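Local atomic coordinates of putative oxidoreductase FAD-binding subunit (Sulfolobus tokodaii, PDB entry 4ZOH), a protein that probably serves as the FAD-binding subunit of a molybdopterin-dependent oxidoreductase, passing electrons through its bound flavin. Residues 73-77 and 78-82. Numbering follows the deposited sequence.
Sequences ALTTH and YNISK. With FAD (flavin-adenine dinucleotide), chain H.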
loop_
_atom_site.group_PDB
_atom_site.type_symbol
_atom_site.label_atom_id
_atom_site.label_comp_id
_atom_site.label_asym_id
_atom_site.label_seq_id
_atom_site.Cartn_x
_atom_site.Cartn_y
_atom_site.Cartn_z
ATOM N N ALA B 73 40.697 -24.681 1.588
ATOM C CA ALA B 73 39.365 -25.064 1.985
ATOM C C ALA B 73 38.235 -24.139 1.509
ATOM O O ALA B 73 37.116 -24.600 1.380
ATOM C CB ALA B 73 39.258 -25.255 3.493
ATOM N N LEU B 74 38.503 -22.860 1.293
ATOM C CA LEU B 74 37.429 -21.934 0.960
ATOM C C LEU B 74 37.253 -21.857 -0.548
ATOM O O LEU B 74 36.378 -21.124 -1.010
ATOM C CB LEU B 74 37.641 -20.532 1.545
ATOM C CG LEU B 74 37.354 -20.265 3.026
ATOM C CD1 LEU B 74 37.309 -18.763 3.206
ATOM C CD2 LEU B 74 36.075 -20.865 3.550
ATOM N N THR B 75 38.016 -22.653 -1.309
ATOM C CA THR B 75 37.854 -22.709 -2.776
ATOM C C THR B 75 36.524 -23.296 -3.108
ATOM O O THR B 75 36.102 -24.327 -2.525
ATOM C CB THR B 75 38.987 -23.513 -3.421
ATOM O OG1 THR B 75 40.154 -23.235 -2.674
ATOM C CG2 THR B 75 39.249 -23.101 -4.886
ATOM N N THR B 76 35.822 -22.585 -3.993
ATOM C CA THR B 76 34.438 -22.923 -4.344
ATOM C C THR B 76 34.413 -24.020 -5.417
ATOM O O THR B 76 35.383 -24.197 -6.208
ATOM C CB THR B 76 33.698 -21.704 -4.897
ATOM O OG1 THR B 76 34.294 -21.321 -6.133
ATOM C CG2 THR B 76 33.638 -20.452 -3.867
ATOM N N HIS B 77 33.268 -24.681 -5.506
ATOM C CA HIS B 77 32.994 -25.675 -6.553
ATOM C C HIS B 77 33.276 -25.136 -7.909
ATOM O O HIS B 77 33.885 -25.822 -8.798
ATOM C CB HIS B 77 31.521 -26.200 -6.496
ATOM C CG HIS B 77 31.087 -26.667 -5.124
ATOM N ND1 HIS B 77 31.948 -27.283 -4.241
ATOM C CD2 HIS B 77 29.899 -26.583 -4.479
ATOM C CE1 HIS B 77 31.307 -27.596 -3.125
ATOM N NE2 HIS B 77 30.066 -27.164 -3.232
ATOM N N TYR B 78 32.821 -23.906 -8.100
ATOM C CA TYR B 78 32.949 -23.287 -9.423
ATOM C C TYR B 78 34.429 -23.189 -9.800
ATOM O O TYR B 78 34.803 -23.519 -10.933
ATOM C CB TYR B 78 32.279 -21.894 -9.500
ATOM C CG TYR B 78 32.572 -21.141 -10.793
ATOM C CD1 TYR B 78 31.780 -21.322 -11.914
ATOM C CD2 TYR B 78 33.641 -20.216 -10.876
ATOM C CE1 TYR B 78 32.023 -20.621 -13.083
ATOM C CE2 TYR B 78 33.903 -19.500 -12.055
ATOM C CZ TYR B 78 33.084 -19.706 -13.145
ATOM O OH TYR B 78 33.288 -19.003 -14.299
ATOM N N ASN B 79 35.250 -22.720 -8.861
ATOM C CA ASN B 79 36.681 -22.478 -9.191
ATOM C C ASN B 79 37.439 -23.796 -9.391
ATOM O O ASN B 79 38.182 -23.914 -10.312
ATOM C CB ASN B 79 37.379 -21.620 -8.125
ATOM C CG ASN B 79 36.993 -20.157 -8.217
ATOM O OD1 ASN B 79 36.769 -19.612 -9.283
ATOM N ND2 ASN B 79 36.929 -19.516 -7.079
ATOM N N ILE B 80 37.176 -24.771 -8.546
ATOM C CA ILE B 80 37.712 -26.131 -8.732
ATOM C C ILE B 80 37.292 -26.673 -10.108
ATOM O O ILE B 80 38.118 -27.171 -10.854
ATOM C CB ILE B 80 37.270 -27.049 -7.583
ATOM C CG1 ILE B 80 37.875 -26.525 -6.293
ATOM C CG2 ILE B 80 37.642 -28.507 -7.889
ATOM C CD1 ILE B 80 37.413 -27.169 -4.972
ATOM N N SER B 81 36.044 -26.472 -10.485
ATOM C CA SER B 81 35.546 -26.969 -11.766
ATOM C C SER B 81 36.266 -26.347 -12.949
ATOM O O SER B 81 36.233 -26.901 -14.061
ATOM C CB SER B 81 34.020 -26.849 -11.833
ATOM O OG SER B 81 33.605 -25.633 -12.385
ATOM N N LYS B 82 36.977 -25.237 -12.709
ATOM C CA LYS B 82 37.540 -24.468 -13.814
ATOM C C LYS B 82 39.024 -24.660 -13.878
ATOM O O LYS B 82 39.661 -24.140 -14.786
ATOM C CB LYS B 82 37.269 -22.948 -13.679
ATOM C CG LYS B 82 35.839 -22.493 -13.880
ATOM C CD LYS B 82 35.441 -22.791 -15.296
ATOM C CE LYS B 82 33.979 -22.487 -15.490
ATOM N NZ LYS B 82 33.543 -22.798 -16.885
HETATM P PA FAD H . 28.713 -24.617 4.845
HETATM O O1A FAD H . 27.257 -24.846 4.613
HETATM O O2A FAD H . 29.247 -23.277 5.122
HETATM O O5B FAD H . 29.200 -25.513 6.028
HETATM C C5B FAD H . 28.798 -26.916 6.091
HETATM C C4B FAD H . 29.426 -27.585 7.435
HETATM O O4B FAD H . 30.904 -27.467 7.499
HETATM C C3B FAD H . 28.939 -26.781 8.635
HETATM O O3B FAD H . 28.682 -27.663 9.700
HETATM C C2B FAD H . 30.078 -25.783 8.947
HETATM O O2B FAD H . 30.126 -25.347 10.311
HETATM C C1B FAD H . 31.290 -26.604 8.669
HETATM N N9A FAD H . 32.438 -26.039 7.968
HETATM C C8A FAD H . 32.462 -25.297 6.864
HETATM N N7A FAD H . 33.748 -25.073 6.507
HETATM C C5A FAD H . 34.535 -25.702 7.413
HETATM C C6A FAD H . 35.929 -25.852 7.567
HETATM N N6A FAD H . 36.721 -25.289 6.657
HETATM N N1A FAD H . 36.415 -26.547 8.612
HETATM C C2A FAD H . 35.598 -27.179 9.495
HETATM N N3A FAD H . 34.273 -27.048 9.377
HETATM C C4A FAD H . 33.709 -26.322 8.345
HETATM N N1 FAD H . 26.495 -31.175 -2.677
HETATM C C2 FAD H . 26.913 -32.253 -3.451
HETATM O O2 FAD H . 27.913 -32.861 -3.129
HETATM N N3 FAD H . 26.221 -32.629 -4.563
HETATM C C4 FAD H . 25.092 -31.976 -4.931
HETATM O O4 FAD H . 24.531 -32.329 -5.973
HETATM C C4X FAD H . 24.635 -30.901 -4.138
HETATM N N5 FAD H . 23.491 -30.231 -4.513
HETATM C C5X FAD H . 23.030 -29.161 -3.687
HETATM C C6 FAD H . 21.840 -28.535 -4.042
HETATM C C7 FAD H . 21.368 -27.457 -3.277
HETATM C C7M FAD H . 20.043 -26.808 -3.736
HETATM C C8 FAD H . 22.080 -27.038 -2.134
HETATM C C8M FAD H . 21.604 -25.878 -1.219
HETATM C C9 FAD H . 23.257 -27.705 -1.746
HETATM C C9A FAD H . 23.740 -28.751 -2.537
HETATM N N10 FAD H . 24.918 -29.449 -2.192
HETATM C C10 FAD H . 25.341 -30.509 -3.016
HETATM C "C1'" FAD H . 25.709 -29.107 -1.014
HETATM C "C2'" FAD H . 26.752 -28.022 -1.339
HETATM O "O2'" FAD H . 27.801 -28.634 -2.118
HETATM C "C3'" FAD H . 27.311 -27.326 -0.066
HETATM O "O3'" FAD H . 27.977 -26.154 -0.539
HETATM C "C4'" FAD H . 28.302 -28.178 0.709
HETATM O "O4'" FAD H . 27.686 -29.434 0.995
HETATM C "C5'" FAD H . 28.744 -27.507 2.028
HETATM O "O5'" FAD H . 29.793 -26.573 1.659
HETATM P P FAD H . 29.688 -25.062 2.099
HETATM O O1P FAD H . 31.005 -24.414 1.822
HETATM O O2P FAD H . 28.488 -24.430 1.506
HETATM O O3P FAD H . 29.552 -25.299 3.654
HETATM O O HOH W 1 37.057 -20.074 -4.574
#
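T76 caps the N-terminus of the short helix 77-81, with OG1 accepting the backbone N-H of N79 (OG1 to N 3.2 Å). Its chi1 of 65° tucks OG1 between the residue's own N and carbonyl carbon, facing the first turn. The T76 carbonyl O then takes the N-H of I80 at 3.0 Å, an almost linear bond (178°) that opens the helical hydrogen bonding, and H77 O receives S81 N one residue on. One water bridges the cap, accepting from T76 N and from N79 ND2.

The I80 side chain runs back along the start of the helix: CB lies near T76 O and H77 O, CG1 rests 3.4 Å from T76 O and 3.9 Å from T75 CG2, and CD1 ends near both T76 O and T75 O. H77 reaches the cofactor: its NE2 shares a hydrogen bond with FAD O2' (2.9 Å) on the ribityl chain; ND1 bonds Y119 OH, and with both nitrogens engaged the ring's rotation is probably fixed.

The loop 73-76 joins strand 68-72 to helix 77-81. T75 and I80 pack on I62 of strand 62-64, I80 and S81 touch A92 of helix 88-93, and H77 reaches R101 of helix 98-103.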